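Local coordinates for protein arginine--tRNA ligase (Campylobacter jejuni, PDB 3FNR) that catalyses the ATP-dependent attachment of L-arginine to tRNA(Arg), releasing AMP and diphosphate, as a monomeric class I aminoacyl-tRNA synthetase, at residues I239-A244 / E268-Q273. The protein carries 1 engineered substitution. Sequence-based numbering, arbitrary orientation.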
ATOM      1  N   ILE A 239       0.181   6.688  11.773  1.00 29.81           N
ATOM      2  CA  ILE A 239       0.234   7.180  10.396  1.00 31.84           C
ATOM      3  C   ILE A 239      -1.074   6.868   9.667  1.00 31.45           C
ATOM      4  O   ILE A 239      -1.561   5.738   9.723  1.00 37.79           O
ATOM      5  CB  ILE A 239       1.406   6.533   9.619  1.00 33.75           C
ATOM      6  CG1 ILE A 239       2.706   6.608  10.438  1.00 27.36           C
ATOM      7  CG2 ILE A 239       1.544   7.161   8.233  1.00 27.25           C
ATOM      8  CD1 ILE A 239       3.886   5.863   9.798  1.00 35.82           C
ATOM      9  N   ASN A 240      -1.643   7.881   9.014  1.00 33.67           N
ATOM     10  CA  ASN A 240      -2.744   7.689   8.083  1.00 35.23           C
ATOM     11  C   ASN A 240      -2.287   7.965   6.660  1.00 36.25           C
ATOM     12  O   ASN A 240      -1.452   8.833   6.428  1.00 37.38           O
ATOM     13  CB  ASN A 240      -3.887   8.654   8.387  1.00 36.14           C
ATOM     14  CG  ASN A 240      -4.550   8.398   9.724  1.00 46.58           C
ATOM     15  OD1 ASN A 240      -4.325   7.369  10.380  1.00 28.41           O
ATOM     16  ND2 ASN A 240      -5.376   9.355  10.143  1.00 40.12           N
ATOM     17  N   ILE A 241      -2.848   7.232   5.707  1.00 37.24           N
ATOM     18  CA  ILE A 241      -2.706   7.588   4.304  1.00 35.64           C
ATOM     19  C   ILE A 241      -4.082   7.972   3.768  1.00 37.26           C
ATOM     20  O   ILE A 241      -4.985   7.133   3.680  1.00 38.98           O
ATOM     21  CB  ILE A 241      -2.068   6.458   3.467  1.00 35.40           C
ATOM     22  CG1 ILE A 241      -0.671   6.115   4.003  1.00 31.74           C
ATOM     23  CG2 ILE A 241      -1.980   6.865   2.003  1.00 35.31           C
ATOM     24  CD1 ILE A 241      -0.114   4.842   3.453  1.00 27.75           C
ATOM     25  N   TRP A 242      -4.243   9.245   3.434  1.00 33.49           N
ATOM     26  CA  TRP A 242      -5.516   9.751   2.929  1.00 37.64           C
ATOM     27  C   TRP A 242      -5.362  10.211   1.486  1.00 37.84           C
ATOM     28  O   TRP A 242      -4.252  10.515   1.042  1.00 40.75           O
ATOM     29  CB  TRP A 242      -6.011  10.933   3.776  1.00 37.89           C
ATOM     30  CG  TRP A 242      -6.433  10.609   5.197  1.00 40.18           C
ATOM     31  CD1 TRP A 242      -6.579   9.366   5.759  1.00 38.60           C
ATOM     32  CD2 TRP A 242      -6.807  11.555   6.214  1.00 39.35           C
ATOM     33  NE1 TRP A 242      -6.984   9.484   7.066  1.00 39.19           N
ATOM     34  CE2 TRP A 242      -7.142  10.812   7.371  1.00 41.65           C
ATOM     35  CE3 TRP A 242      -6.882  12.958   6.262  1.00 41.38           C
ATOM     36  CZ2 TRP A 242      -7.547  11.426   8.568  1.00 37.51           C
ATOM     37  CZ3 TRP A 242      -7.280  13.571   7.457  1.00 39.15           C
ATOM     38  CH2 TRP A 242      -7.609  12.799   8.593  1.00 44.59           C
ATOM     39  N   GLY A 243      -6.478  10.279   0.765  1.00 36.78           N
ATOM     40  CA  GLY A 243      -6.493  10.865  -0.570  1.00 34.50           C
ATOM     41  C   GLY A 243      -6.249  12.351  -0.442  1.00 43.61           C
ATOM     42  O   GLY A 243      -6.711  12.969   0.522  1.00 42.31           O
ATOM     43  N   ALA A 244      -5.533  12.920  -1.414  1.00 47.03           N
ATOM     44  CA  ALA A 244      -5.119  14.328  -1.382  1.00 49.23           C
ATOM     45  C   ALA A 244      -6.272  15.326  -1.308  1.00 51.06           C
ATOM     46  O   ALA A 244      -6.099  16.433  -0.800  1.00 52.33           O
ATOM     47  CB  ALA A 244      -4.226  14.646  -2.570  1.00 50.99           C
ATOM     48  N   GLU A 268       0.559  11.444  12.011  1.00 36.74           N
ATOM     49  CA  GLU A 268       1.203  11.829  10.767  1.00 34.65           C
ATOM     50  C   GLU A 268       0.261  11.502   9.623  1.00 31.69           C
ATOM     51  O   GLU A 268      -0.098  10.342   9.436  1.00 35.89           O
ATOM     52  CB  GLU A 268       2.526  11.058  10.641  1.00 36.45           C
ATOM     53  CG  GLU A 268       3.264  11.231   9.321  1.00 39.74           C
ATOM     54  CD  GLU A 268       4.506  10.349   9.204  1.00 45.38           C
ATOM     55  OE1 GLU A 268       5.108   9.977  10.244  1.00 43.65           O
ATOM     56  OE2 GLU A 268       4.878  10.023   8.055  1.00 45.06           O
ATOM     57  N   ILE A 269      -0.172  12.519   8.877  1.00 34.42           N
ATOM     58  CA  ILE A 269      -1.045  12.299   7.720  1.00 35.92           C
ATOM     59  C   ILE A 269      -0.221  12.326   6.433  1.00 40.46           C
ATOM     60  O   ILE A 269       0.414  13.338   6.115  1.00 45.68           O
ATOM     61  CB  ILE A 269      -2.193  13.362   7.599  1.00 39.37           C
ATOM     62  CG1 ILE A 269      -2.943  13.572   8.924  1.00 36.97           C
ATOM     63  CG2 ILE A 269      -3.143  12.999   6.461  1.00 27.29           C
ATOM     64  CD1 ILE A 269      -3.624  12.343   9.491  1.00 46.95           C
ATOM     65  N   ILE A 270      -0.231  11.216   5.700  1.00 42.31           N
ATOM     66  CA  ILE A 270       0.392  11.146   4.372  1.00 40.57           C
ATOM     67  C   ILE A 270      -0.685  11.254   3.297  1.00 37.42           C
ATOM     68  O   ILE A 270      -1.664  10.521   3.326  1.00 39.76           O
ATOM     69  CB  ILE A 270       1.183   9.842   4.197  1.00 39.68           C
ATOM     70  CG1 ILE A 270       2.402   9.838   5.122  1.00 42.68           C
ATOM     71  CG2 ILE A 270       1.593   9.625   2.728  1.00 42.90           C
ATOM     72  CD1 ILE A 270       3.100   8.512   5.189  1.00 35.30           C
ATOM     73  N   LEU A 271      -0.509  12.170   2.352  1.00 41.69           N
ATOM     74  CA  LEU A 271      -1.503  12.363   1.295  1.00 39.67           C
ATOM     75  C   LEU A 271      -1.120  11.702  -0.027  1.00 40.12           C
ATOM     76  O   LEU A 271      -0.052  11.968  -0.586  1.00 46.79           O
ATOM     77  CB  LEU A 271      -1.798  13.849   1.085  1.00 38.21           C
ATOM     78  CG  LEU A 271      -2.474  14.648   2.204  1.00 43.47           C
ATOM     79  CD1 LEU A 271      -2.584  16.100   1.780  1.00 46.47           C
ATOM     80  CD2 LEU A 271      -3.862  14.108   2.566  1.00 44.87           C
ATOM     81  N   ALA A 272      -1.995  10.829  -0.508  1.00 42.53           N
ATOM     82  CA  ALA A 272      -1.786  10.122  -1.763  1.00 47.94           C
ATOM     83  C   ALA A 272      -2.468  10.874  -2.901  1.00 49.82           C
ATOM     84  O   ALA A 272      -3.693  11.028  -2.915  1.00 50.99           O
ATOM     85  CB  ALA A 272      -2.318   8.695  -1.667  1.00 48.60           C
ATOM     86  N   GLN A 273      -1.673  11.341  -3.858  1.00 52.50           N
ATOM     87  CA  GLN A 273      -2.223  12.102  -4.974  1.00 52.48           C
ATOM     88  C   GLN A 273      -2.839  11.255  -6.079  1.00 50.60           C
ATOM     89  O   GLN A 273      -2.608  10.050  -6.146  1.00 49.69           O
ATOM     90  CB  GLN A 273      -1.197  13.080  -5.547  1.00 53.69           C
ATOM     91  CG  GLN A 273      -1.443  14.514  -5.119  1.00 62.94           C
ATOM     92  CD  GLN A 273      -2.476  15.256  -5.975  1.00 61.41           C
ATOM     93  OE1 GLN A 273      -3.471  14.686  -6.436  1.00 57.58           O
ATOM     94  NE2 GLN A 273      -2.240  16.549  -6.172  1.00 58.68           N
TER
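Trp242 O accepts the backbone N-H of Ala272 at 2.8 Å, in a nearly straight bond of 173° at the hydrogen. The same oxygen takes a CA-H...O contact from Leu271, CA to O 3.3 Å. Ile270 is bonded through both its backbone polar groups. Ile270 N donates to Asn240 O at 2.8 Å, and Ile270 O receives Trp242 N. With Asn240 N to Glu268 O, this is the regular pattern of two parallel strands. The last bond, Ala244 N to Ala272 O at 3.0 Å, differs: the donor stands above the carbonyl plane, where the first strand has ended and the chain turns.

Ile269 packs against one face of the Trp242 indole. Ile269 CG2 meets CE3 of Trp242 at 3.7 Å, offset toward the rim. Ile269 CD1 makes a CH-pi contact over the six-membered ring, 4.2 Å from the Trp242 ring centroid. Chi1 of -49° sets Ile269 CG1 anti to the carbonyl carbon, and chi2 of -60° places CD1, which also reaches Asn240 ND2 at 3.5 Å. The side-chain nitrogen ND2 is hydrogen-bonded to His227. Leu271 CD2 lies against Trp242 CB on the same face of the sheet.

On the other face of the sheet, Ile239 CG2 touches Ile270 CD1 at 3.7 Å, and Ile241 CG2 meets Ala272 CB. Glu268 runs beside Ile239, and its carboxylate forms a salt bridge with Arg394.

The two strands belong to a beta-alpha-beta unit of the class I catalytic domain, whose nucleotide-binding fold is Rossmann-like. The connecting helix 250-258 covers the Trp242 and Ile269 face through Ile250. Helix 50-65 covers the Ile241 and Ile270 face through Phe55. Strand 31-35 pairs in parallel with the other edge of strand 237-243, which places that strand inside the parallel part of a mixed sheet.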